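Local atomic coordinates of signal recognition 54 kDa protein (Pyrococcus furiosus, PDB entry 3DM5), a protein that is the SRP54 component of the signal recognition particle, built from a helical bundle, a GDP-holding P-loop domain and a helical C-terminal domain. Residues Gly110-Thr116 with Leu218-Gly222; Ala121-Gln125 with Leu151-Ile156; Tyr129-Val134 with Lys181-Ile187. One frame throughout, in Å; residues are numbered along the deposited sequence.

Contact 1: residues Gly110-Thr116 with Leu218-Gly222; sequences GSGKTTT and LVIDG. With GDP (guanosine-5'-diphosphate), chain J.
V219 packs against the first turn of helix 113-125 and the loop before it. V219 CB lies 4.3 Å from K113 CB. CG1, anti to the backbone N (chi1 174°), does most of the touching. V219 CG1 sits 3.7 Å from S111 O and 3.9 Å from K113 N. T116 OG1 lies alongside V219 CG1, the two side chains pointing past one another. T116 OG1 donates to G112 O at 2.5 Å, from above the carbonyl plane. G112 O also takes the backbone N of T116, so two donors hold it. S111 adds its CB, 3.3 Å from V219 O, while its OG bonds to I108 O. At the other end, D221 CB rests on S111 CA at 3.9 Å. D221 OD2 comes near G110 O, but both are acceptors. K248 NZ bonds to G110 O and forms a long, weak ion pair with D221 OD2, while D221 OD1 bonds to T223.

The loop faces GDP on its other side. The amides of G110, G112 and T114 bond to beta-phosphate oxygens, G110 N to O2B almost straight (175°). T115 grips GDP O2A with both N (2.8 Å) and OG1 (2.7 Å). This is consistent with a Walker A P-loop, as expected of this family, with G112 as the N-cap of the helix.

Strand 215-221 lies between strands 101-106 and 242-247, and V219 shares a backbone bond with V106. T116 and V219 also touch strand 242-247. I220 faces the other way, onto helix 228-237.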
loop_
_atom_site.group_PDB
_atom_site.type_symbol
_atom_site.label_atom_id
_atom_site.label_comp_id
_atom_site.label_asym_id
_atom_site.label_seq_id
_atom_site.Cartn_x
_atom_site.Cartn_y
_atom_site.Cartn_z
ATOM N N GLY A 110 1.313 -22.833 19.075
ATOM C CA GLY A 110 0.943 -21.721 18.207
ATOM C C GLY A 110 0.439 -22.096 16.818
ATOM O O GLY A 110 0.487 -21.303 15.881
ATOM N N SER A 111 -0.046 -23.317 16.672
ATOM C CA SER A 111 -0.690 -23.690 15.431
ATOM C C SER A 111 -2.130 -23.264 15.523
ATOM O O SER A 111 -2.817 -23.195 14.520
ATOM C CB SER A 111 -0.626 -25.197 15.218
ATOM O OG SER A 111 -1.178 -25.904 16.319
ATOM N N GLY A 112 -2.584 -22.996 16.737
ATOM C CA GLY A 112 -3.984 -22.733 16.984
ATOM C C GLY A 112 -4.765 -24.013 17.250
ATOM O O GLY A 112 -5.983 -24.033 17.076
ATOM N N LYS A 113 -4.077 -25.074 17.673
ATOM C CA LYS A 113 -4.706 -26.372 17.960
ATOM C C LYS A 113 -5.739 -26.330 19.097
ATOM O O LYS A 113 -6.892 -26.739 18.914
ATOM C CB LYS A 113 -3.647 -27.410 18.304
ATOM C CG LYS A 113 -4.200 -28.786 18.546
ATOM C CD LYS A 113 -3.094 -29.744 18.925
ATOM C CE LYS A 113 -2.797 -29.727 20.427
ATOM N NZ LYS A 113 -2.141 -28.484 20.893
ATOM N N THR A 114 -5.334 -25.861 20.279
ATOM C CA THR A 114 -6.280 -25.771 21.387
ATOM C C THR A 114 -7.595 -25.134 20.902
ATOM O O THR A 114 -8.683 -25.731 21.036
ATOM C CB THR A 114 -5.738 -24.950 22.583
ATOM O OG1 THR A 114 -4.378 -25.299 22.868
ATOM C CG2 THR A 114 -6.562 -25.211 23.803
ATOM N N THR A 115 -7.489 -23.930 20.326
ATOM C CA THR A 115 -8.659 -23.204 19.831
ATOM C C THR A 115 -9.436 -24.017 18.796
ATOM O O THR A 115 -10.663 -24.123 18.853
ATOM C CB THR A 115 -8.264 -21.849 19.191
ATOM O OG1 THR A 115 -7.409 -21.118 20.084
ATOM C CG2 THR A 115 -9.503 -21.026 18.895
ATOM N N THR A 116 -8.723 -24.580 17.828
ATOM C CA THR A 116 -9.382 -25.419 16.848
ATOM C C THR A 116 -10.135 -26.605 17.496
ATOM O O THR A 116 -11.154 -27.056 16.973
ATOM C CB THR A 116 -8.400 -25.910 15.782
ATOM O OG1 THR A 116 -7.630 -24.805 15.298
ATOM C CG2 THR A 116 -9.143 -26.591 14.624
ATOM N N LEU A 218 -4.167 -33.034 11.817
ATOM C CA LEU A 218 -3.038 -32.144 12.042
ATOM C C LEU A 218 -3.491 -30.703 11.792
ATOM O O LEU A 218 -4.111 -30.395 10.768
ATOM C CB LEU A 218 -1.878 -32.507 11.117
ATOM C CG LEU A 218 -0.729 -31.492 11.192
ATOM C CD1 LEU A 218 -0.207 -31.406 12.638
ATOM C CD2 LEU A 218 0.380 -31.800 10.187
ATOM N N VAL A 219 -3.205 -29.840 12.753
ATOM C CA VAL A 219 -3.593 -28.435 12.702
ATOM C C VAL A 219 -2.379 -27.609 12.288
ATOM O O VAL A 219 -1.384 -27.572 12.985
ATOM C CB VAL A 219 -4.130 -27.990 14.069
ATOM C CG1 VAL A 219 -4.395 -26.500 14.081
ATOM C CG2 VAL A 219 -5.396 -28.766 14.395
ATOM N N ILE A 220 -2.446 -27.001 11.112
ATOM C CA ILE A 220 -1.332 -26.222 10.578
ATOM C C ILE A 220 -1.663 -24.736 10.560
ATOM O O ILE A 220 -2.727 -24.325 10.084
ATOM C CB ILE A 220 -0.980 -26.628 9.127
ATOM C CG1 ILE A 220 -0.750 -28.130 9.019
ATOM C CG2 ILE A 220 0.258 -25.893 8.642
ATOM C CD1 ILE A 220 -0.263 -28.544 7.656
ATOM N N ASP A 221 -0.732 -23.943 11.073
ATOM C CA ASP A 221 -0.813 -22.488 11.045
ATOM C C ASP A 221 -0.550 -22.007 9.622
ATOM O O ASP A 221 0.543 -22.161 9.086
ATOM C CB ASP A 221 0.211 -21.936 12.035
ATOM C CG ASP A 221 0.332 -20.433 11.999
ATOM O OD1 ASP A 221 -0.069 -19.809 10.987
ATOM O OD2 ASP A 221 0.855 -19.883 12.995
ATOM N N GLY A 222 -1.573 -21.433 9.003
ATOM C CA GLY A 222 -1.489 -21.071 7.603
ATOM C C GLY A 222 -0.641 -19.844 7.310
ATOM O O GLY A 222 -0.429 -19.507 6.165
HETATM P PB GDP J . -1.926 -23.518 20.607
HETATM O O1B GDP J . -1.649 -23.404 19.147
HETATM O O2B GDP J . -0.607 -23.548 21.341
HETATM O O3B GDP J . -2.731 -24.766 20.873
HETATM O O3A GDP J . -2.629 -22.189 21.190
HETATM P PA GDP J . -3.966 -21.471 20.664
HETATM O O1A GDP J . -4.457 -20.463 21.660
HETATM O O2A GDP J . -5.058 -22.451 20.340
HETATM O "O5'" GDP J . -3.428 -20.675 19.376
HETATM C "C5'" GDP J . -2.480 -19.642 19.617
HETATM C "C4'" GDP J . -2.979 -18.300 19.072
HETATM O "O4'" GDP J . -3.486 -18.375 17.719
HETATM C "C3'" GDP J . -4.097 -17.740 19.933
HETATM O "O3'" GDP J . -3.781 -16.355 20.107
HETATM C "C2'" GDP J . -5.347 -17.936 19.093
HETATM O "O2'" GDP J . -6.291 -16.906 19.274
HETATM C "C1'" GDP J . -4.810 -17.813 17.689
HETATM N N9 GDP J . -5.618 -18.502 16.671
HETATM C C8 GDP J . -5.943 -19.803 16.586
HETATM N N7 GDP J . -6.669 -20.041 15.459
HETATM C C5 GDP J . -6.793 -18.870 14.805
HETATM C C6 GDP J . -7.427 -18.372 13.555
HETATM O O6 GDP J . -8.043 -19.131 12.770
HETATM N N1 GDP J . -7.317 -17.066 13.284
HETATM C C2 GDP J . -6.654 -16.209 14.079
HETATM N N2 GDP J . -6.587 -14.908 13.726
HETATM N N3 GDP J . -6.048 -16.586 15.221
HETATM C C4 GDP J . -6.093 -17.870 15.618
#

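Contact 2: residues Ala121-Gln125 with Leu151-Ile156; sequences ARYFQ and LDRYHI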
loop_
_atom_site.group_PDB
_atom_site.type_symbol
_atom_site.label_atom_id
_atom_site.label_comp_id
_atom_site.label_asym_id
_atom_site.label_seq_id
_atom_site.Cartn_x
_atom_site.Cartn_y
_atom_site.Cartn_z
ATOM N N ALA A 121 -15.415 -28.969 18.276
ATOM C CA ALA A 121 -16.420 -29.465 19.212
ATOM C C ALA A 121 -17.726 -28.699 19.057
ATOM O O ALA A 121 -18.805 -29.297 18.945
ATOM C CB ALA A 121 -15.917 -29.364 20.630
ATOM N N ARG A 122 -17.625 -27.374 19.036
ATOM C CA ARG A 122 -18.802 -26.521 18.901
ATOM C C ARG A 122 -19.501 -26.716 17.550
ATOM O O ARG A 122 -20.730 -26.712 17.483
ATOM C CB ARG A 122 -18.425 -25.043 19.087
ATOM C CG ARG A 122 -19.526 -24.052 18.690
ATOM C CD ARG A 122 -20.759 -24.188 19.576
ATOM N NE ARG A 122 -21.778 -23.207 19.222
ATOM C CZ ARG A 122 -23.049 -23.273 19.604
ATOM N NH1 ARG A 122 -23.462 -24.287 20.347
ATOM N NH2 ARG A 122 -23.909 -22.329 19.235
ATOM N N TYR A 123 -18.726 -26.864 16.477
ATOM C CA TYR A 123 -19.300 -27.132 15.169
ATOM C C TYR A 123 -20.224 -28.340 15.247
ATOM O O TYR A 123 -21.349 -28.304 14.747
ATOM C CB TYR A 123 -18.197 -27.366 14.117
ATOM C CG TYR A 123 -18.674 -27.954 12.801
ATOM C CD1 TYR A 123 -18.976 -27.138 11.727
ATOM C CD2 TYR A 123 -18.816 -29.331 12.626
ATOM C CE1 TYR A 123 -19.410 -27.672 10.515
ATOM C CE2 TYR A 123 -19.260 -29.871 11.404
ATOM C CZ TYR A 123 -19.551 -29.030 10.363
ATOM O OH TYR A 123 -19.985 -29.523 9.150
ATOM N N PHE A 124 -19.750 -29.413 15.870
ATOM C CA PHE A 124 -20.546 -30.626 15.962
ATOM C C PHE A 124 -21.732 -30.528 16.921
ATOM O O PHE A 124 -22.809 -31.041 16.629
ATOM C CB PHE A 124 -19.676 -31.834 16.302
ATOM C CG PHE A 124 -18.945 -32.374 15.126
ATOM C CD1 PHE A 124 -17.559 -32.429 15.109
ATOM C CD2 PHE A 124 -19.652 -32.775 14.003
ATOM C CE1 PHE A 124 -16.885 -32.929 13.989
ATOM C CE2 PHE A 124 -18.985 -33.273 12.880
ATOM C CZ PHE A 124 -17.602 -33.354 12.875
ATOM N N GLN A 125 -21.526 -29.881 18.059
ATOM C CA GLN A 125 -22.600 -29.687 19.029
ATOM C C GLN A 125 -23.761 -28.853 18.471
ATOM O O GLN A 125 -24.922 -29.223 18.592
ATOM C CB GLN A 125 -22.059 -29.046 20.303
ATOM C CG GLN A 125 -23.050 -29.087 21.416
ATOM C CD GLN A 125 -23.290 -27.718 22.028
ATOM O OE1 GLN A 125 -22.941 -26.697 21.443
ATOM N NE2 GLN A 125 -23.895 -27.695 23.208
ATOM N N LEU A 151 -15.436 -23.570 26.251
ATOM C CA LEU A 151 -16.419 -24.616 26.030
ATOM C C LEU A 151 -17.512 -24.737 27.093
ATOM O O LEU A 151 -18.574 -25.278 26.816
ATOM C CB LEU A 151 -15.705 -25.956 25.826
ATOM C CG LEU A 151 -15.028 -26.191 24.473
ATOM C CD1 LEU A 151 -14.317 -27.527 24.462
ATOM C CD2 LEU A 151 -16.035 -26.105 23.329
ATOM N N ASP A 152 -17.260 -24.224 28.295
ATOM C CA ASP A 152 -18.261 -24.320 29.377
ATOM C C ASP A 152 -19.624 -23.734 28.983
ATOM O O ASP A 152 -20.662 -24.314 29.326
ATOM C CB ASP A 152 -17.790 -23.660 30.676
ATOM C CG ASP A 152 -16.755 -24.479 31.437
ATOM O OD1 ASP A 152 -16.407 -25.593 31.001
ATOM O OD2 ASP A 152 -16.289 -23.985 32.495
ATOM N N ARG A 153 -19.616 -22.600 28.272
ATOM C CA ARG A 153 -20.854 -21.924 27.887
ATOM C C ARG A 153 -21.744 -22.887 27.139
ATOM O O ARG A 153 -22.953 -22.727 27.123
ATOM C CB ARG A 153 -20.612 -20.718 26.965
ATOM C CG ARG A 153 -19.162 -20.335 26.759
ATOM C CD ARG A 153 -19.003 -19.105 25.848
ATOM N NE ARG A 153 -17.771 -18.394 26.198
ATOM C CZ ARG A 153 -16.623 -18.472 25.526
ATOM N NH1 ARG A 153 -16.530 -19.207 24.410
ATOM N NH2 ARG A 153 -15.565 -17.794 25.971
ATOM N N TYR A 154 -21.144 -23.873 26.488
ATOM C CA TYR A 154 -21.927 -24.758 25.640
ATOM C C TYR A 154 -22.209 -26.065 26.352
ATOM O O TYR A 154 -22.878 -26.941 25.816
ATOM C CB TYR A 154 -21.241 -24.956 24.285
ATOM C CG TYR A 154 -20.915 -23.634 23.627
ATOM C CD1 TYR A 154 -21.903 -22.886 22.989
ATOM C CD2 TYR A 154 -19.628 -23.119 23.673
ATOM C CE1 TYR A 154 -21.605 -21.665 22.402
ATOM C CE2 TYR A 154 -19.322 -21.909 23.095
ATOM C CZ TYR A 154 -20.309 -21.185 22.465
ATOM O OH TYR A 154 -19.988 -19.988 21.887
ATOM N N HIS A 155 -21.723 -26.173 27.584
ATOM C CA HIS A 155 -21.900 -27.390 28.380
ATOM C C HIS A 155 -21.251 -28.610 27.727
ATOM O O HIS A 155 -21.568 -29.746 28.057
ATOM C CB HIS A 155 -23.381 -27.649 28.643
ATOM C CG HIS A 155 -24.066 -26.524 29.345
ATOM N ND1 HIS A 155 -23.832 -26.226 30.670
ATOM C CD2 HIS A 155 -24.970 -25.617 28.907
ATOM C CE1 HIS A 155 -24.563 -25.182 31.020
ATOM N NE2 HIS A 155 -25.264 -24.795 29.968
ATOM N N ILE A 156 -20.344 -28.356 26.795
ATOM C CA ILE A 156 -19.535 -29.398 26.225
ATOM C C ILE A 156 -18.499 -29.808 27.251
ATOM O O ILE A 156 -17.679 -28.991 27.670
ATOM C CB ILE A 156 -18.841 -28.931 24.941
ATOM C CG1 ILE A 156 -19.893 -28.593 23.888
ATOM C CG2 ILE A 156 -17.910 -30.013 24.414
ATOM C CD1 ILE A 156 -19.325 -28.024 22.599
#
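R122 lays its side chain across one face of the Y154 ring. This is a CH-pi contact: R122 CD stands 3.9 Å from the Y154 ring centroid, 14° off the ring normal. The guanidinium runs on past the rim, so that Y154 CE1 stands over its centre, the two planes 25° apart. R122 NH1 is 3.4 Å from Y154 CD1. The bend at chi2 (64°) turns the R122 chain toward the tyrosine.

The polar part lies beside it. R122 NH1 bonds to Q125 OE1 at 2.7 Å, nearly in the guanidinium plane, and so ties the two helix side chains together. Q125 NE2 is 2.9 Å from Y154 O, but the angle is too poor for a hydrogen bond. The Q125 amide stands steeply to the tyrosine ring.

The apolar part is centred on I156. I156 CD1 meets Q125 CB at 3.7 Å and A121 CB at 4.2 Å. L151 CD2 touches the same methyl of A121.

The contact joins the loop between helix 142-151 and strand 157-159 to the C-terminal end of helix 113-125. A121 and L151 both rest on V133 of strand 131-135, and A121 reaches I187 of strand 185-189. R122 and Y154 also touch I278.

Contact 3: residues Tyr129-Val134 with Lys181-Ile187; sequences YKVGVV and KGVDIII
V131, G132 and V133 pair with I185, I186 and I187 as parallel neighbours in the central sheet of the P-loop domain. The two short strands run 22° apart.

Backbone bonds come first. I185 N donates to K130 O, G132 N to I185 O at 2.9 Å, I187 N to G132 O, and V134 N to I187 O. K130 O takes a second, weak bond from D184 N. Three CA-H...O contacts run beside these, such as V133 CA to I187 O at 3.1 Å.

Apolar contacts fall on both faces of the sheet. On the face of V131, I185 and I187, V131 CG1 meets I187 CD1 at 3.9 Å. This face is covered by helix 113-125, through A121, F124 and V117. V133 points the same way, onto L147 of helix 142-151. On the face of I186, V134 CG2 meets I186 CG2 at 3.8 Å. V183 CG1 lies beside the G132 backbone, 3.7 Å from its N. G132 carries no side chain there.

One ring contact is made at the start of the strands. I185 CD1 sits over a face of the Y129 ring, 4.0 Å from its centroid, offset toward the rim. D184 CB is at the edge of the same ring, 3.6 Å from Y129 CD1.

The turn into the second strand follows a Schellman motif at G182, which ends helix 167-180. The K130 side chain, bent at chi2 and chi3, lies over this turn, with CE near V183 CG1.

A side-chain bond closes the pairing at this end. D184 CG lies beside its own backbone N (chi1 -63°), and this brings D184 OD1 to K130 N at 3.0 Å. The bond is almost straight, at 177°, and meets OD1 on its anti side, a little out of the carboxylate plane.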
loop_
_atom_site.group_PDB
_atom_site.type_symbol
_atom_site.label_atom_id
_atom_site.label_comp_id
_atom_site.label_asym_id
_atom_site.label_seq_id
_atom_site.Cartn_x
_atom_site.Cartn_y
_atom_site.Cartn_z
ATOM N N TYR A 129 -25.009 -33.009 18.022
ATOM C CA TYR A 129 -24.204 -34.094 18.551
ATOM C C TYR A 129 -23.889 -33.873 20.014
ATOM O O TYR A 129 -23.820 -32.732 20.486
ATOM C CB TYR A 129 -22.912 -34.238 17.758
ATOM C CG TYR A 129 -23.098 -34.945 16.449
ATOM C CD1 TYR A 129 -23.269 -36.322 16.406
ATOM C CD2 TYR A 129 -23.097 -34.244 15.251
ATOM C CE1 TYR A 129 -23.441 -36.984 15.204
ATOM C CE2 TYR A 129 -23.264 -34.894 14.035
ATOM C CZ TYR A 129 -23.441 -36.263 14.023
ATOM O OH TYR A 129 -23.608 -36.930 12.829
ATOM N N LYS A 130 -23.719 -34.968 20.743
ATOM C CA LYS A 130 -23.126 -34.871 22.069
ATOM C C LYS A 130 -21.635 -34.957 21.863
ATOM O O LYS A 130 -21.147 -35.882 21.204
ATOM C CB LYS A 130 -23.575 -35.999 22.992
ATOM C CG LYS A 130 -24.891 -35.736 23.696
ATOM C CD LYS A 130 -24.908 -36.401 25.064
ATOM C CE LYS A 130 -23.736 -35.905 25.881
ATOM N NZ LYS A 130 -23.691 -36.543 27.218
ATOM N N VAL A 131 -20.906 -33.997 22.416
ATOM C CA VAL A 131 -19.465 -33.971 22.233
ATOM C C VAL A 131 -18.776 -33.962 23.574
ATOM O O VAL A 131 -19.219 -33.287 24.504
ATOM C CB VAL A 131 -19.013 -32.726 21.436
ATOM C CG1 VAL A 131 -17.501 -32.710 21.284
ATOM C CG2 VAL A 131 -19.684 -32.695 20.092
ATOM N N GLY A 132 -17.685 -34.713 23.658
ATOM C CA GLY A 132 -16.756 -34.587 24.757
ATOM C C GLY A 132 -15.367 -34.298 24.219
ATOM O O GLY A 132 -14.964 -34.849 23.196
ATOM N N VAL A 133 -14.631 -33.421 24.884
ATOM C CA VAL A 133 -13.246 -33.226 24.525
ATOM C C VAL A 133 -12.402 -33.746 25.655
ATOM O O VAL A 133 -12.767 -33.649 26.828
ATOM C CB VAL A 133 -12.865 -31.730 24.158
ATOM C CG1 VAL A 133 -14.091 -30.922 23.747
ATOM C CG2 VAL A 133 -12.112 -31.048 25.295
ATOM N N VAL A 134 -11.269 -34.309 25.278
ATOM C CA VAL A 134 -10.318 -34.868 26.210
ATOM C C VAL A 134 -9.051 -34.083 26.019
ATOM O O VAL A 134 -8.491 -34.075 24.927
ATOM C CB VAL A 134 -10.004 -36.339 25.863
ATOM C CG1 VAL A 134 -8.795 -36.858 26.678
ATOM C CG2 VAL A 134 -11.225 -37.191 26.076
ATOM N N LYS A 181 -19.861 -41.429 29.454
ATOM C CA LYS A 181 -20.885 -40.399 29.640
ATOM C C LYS A 181 -21.919 -40.349 28.523
ATOM O O LYS A 181 -22.933 -39.665 28.657
ATOM C CB LYS A 181 -20.244 -39.029 29.831
ATOM C CG LYS A 181 -19.385 -38.947 31.074
ATOM C CD LYS A 181 -20.229 -38.679 32.314
ATOM C CE LYS A 181 -19.363 -38.520 33.559
ATOM N NZ LYS A 181 -20.170 -38.252 34.793
ATOM N N GLY A 182 -21.663 -41.063 27.427
ATOM C CA GLY A 182 -22.659 -41.222 26.381
ATOM C C GLY A 182 -22.483 -40.428 25.097
ATOM O O GLY A 182 -23.423 -40.290 24.305
ATOM N N VAL A 183 -21.279 -39.924 24.860
ATOM C CA VAL A 183 -21.089 -38.991 23.762
ATOM C C VAL A 183 -21.082 -39.646 22.386
ATOM O O VAL A 183 -20.731 -40.812 22.233
ATOM C CB VAL A 183 -19.803 -38.161 23.943
ATOM C CG1 VAL A 183 -19.888 -37.315 25.203
ATOM C CG2 VAL A 183 -18.593 -39.063 23.976
ATOM N N ASP A 184 -21.490 -38.871 21.386
ATOM C CA ASP A 184 -21.395 -39.263 19.989
ATOM C C ASP A 184 -19.981 -39.000 19.468
ATOM O O ASP A 184 -19.425 -39.791 18.715
ATOM C CB ASP A 184 -22.371 -38.436 19.152
ATOM C CG ASP A 184 -23.824 -38.668 19.528
ATOM O OD1 ASP A 184 -24.548 -37.666 19.770
ATOM O OD2 ASP A 184 -24.245 -39.846 19.556
ATOM N N ILE A 185 -19.409 -37.866 19.853
ATOM C CA ILE A 185 -18.124 -37.457 19.299
ATOM C C ILE A 185 -17.141 -37.116 20.405
ATOM O O ILE A 185 -17.473 -36.385 21.337
ATOM C CB ILE A 185 -18.261 -36.276 18.275
ATOM C CG1 ILE A 185 -19.146 -36.708 17.100
ATOM C CG2 ILE A 185 -16.890 -35.829 17.759
ATOM C CD1 ILE A 185 -19.347 -35.678 16.043
ATOM N N ILE A 186 -15.942 -37.680 20.312
ATOM C CA ILE A 186 -14.876 -37.327 21.231
ATOM C C ILE A 186 -13.701 -36.702 20.472
ATOM O O ILE A 186 -13.179 -37.303 19.521
ATOM C CB ILE A 186 -14.356 -38.540 22.007
ATOM C CG1 ILE A 186 -15.512 -39.311 22.635
ATOM C CG2 ILE A 186 -13.380 -38.094 23.079
ATOM C CD1 ILE A 186 -15.076 -40.596 23.324
ATOM N N ILE A 187 -13.300 -35.499 20.896
ATOM C CA ILE A 187 -12.152 -34.820 20.317
ATOM C C ILE A 187 -11.021 -34.806 21.319
ATOM O O ILE A 187 -11.191 -34.336 22.436
ATOM C CB ILE A 187 -12.485 -33.387 19.920
ATOM C CG1 ILE A 187 -13.501 -33.410 18.787
ATOM C CG2 ILE A 187 -11.219 -32.681 19.467
ATOM C CD1 ILE A 187 -14.520 -32.354 18.869
#

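How the contacts relate
All three contacts belong to the P-loop domain. Along the chain, 110-116, 121-125 and 129-134 come first, followed by 151-156, 181-187 and 218-222. Contact 1 therefore brackets the other two, whose segments alternate. Contacts 1 and 2 share helix 113-125 and have centres 18 Å apart; contacts 1 and 3, with centres 20 Å apart, reach the same sheet. Contacts 2 and 3 have centres about 10 Å apart and touch through apolar packing, and F124 O probably accepts a bond from Y129 N. The helix whose start holds GDP in contact 1 thus ends in contact 2, and its side chains lie on the sheet that contact 3 pairs.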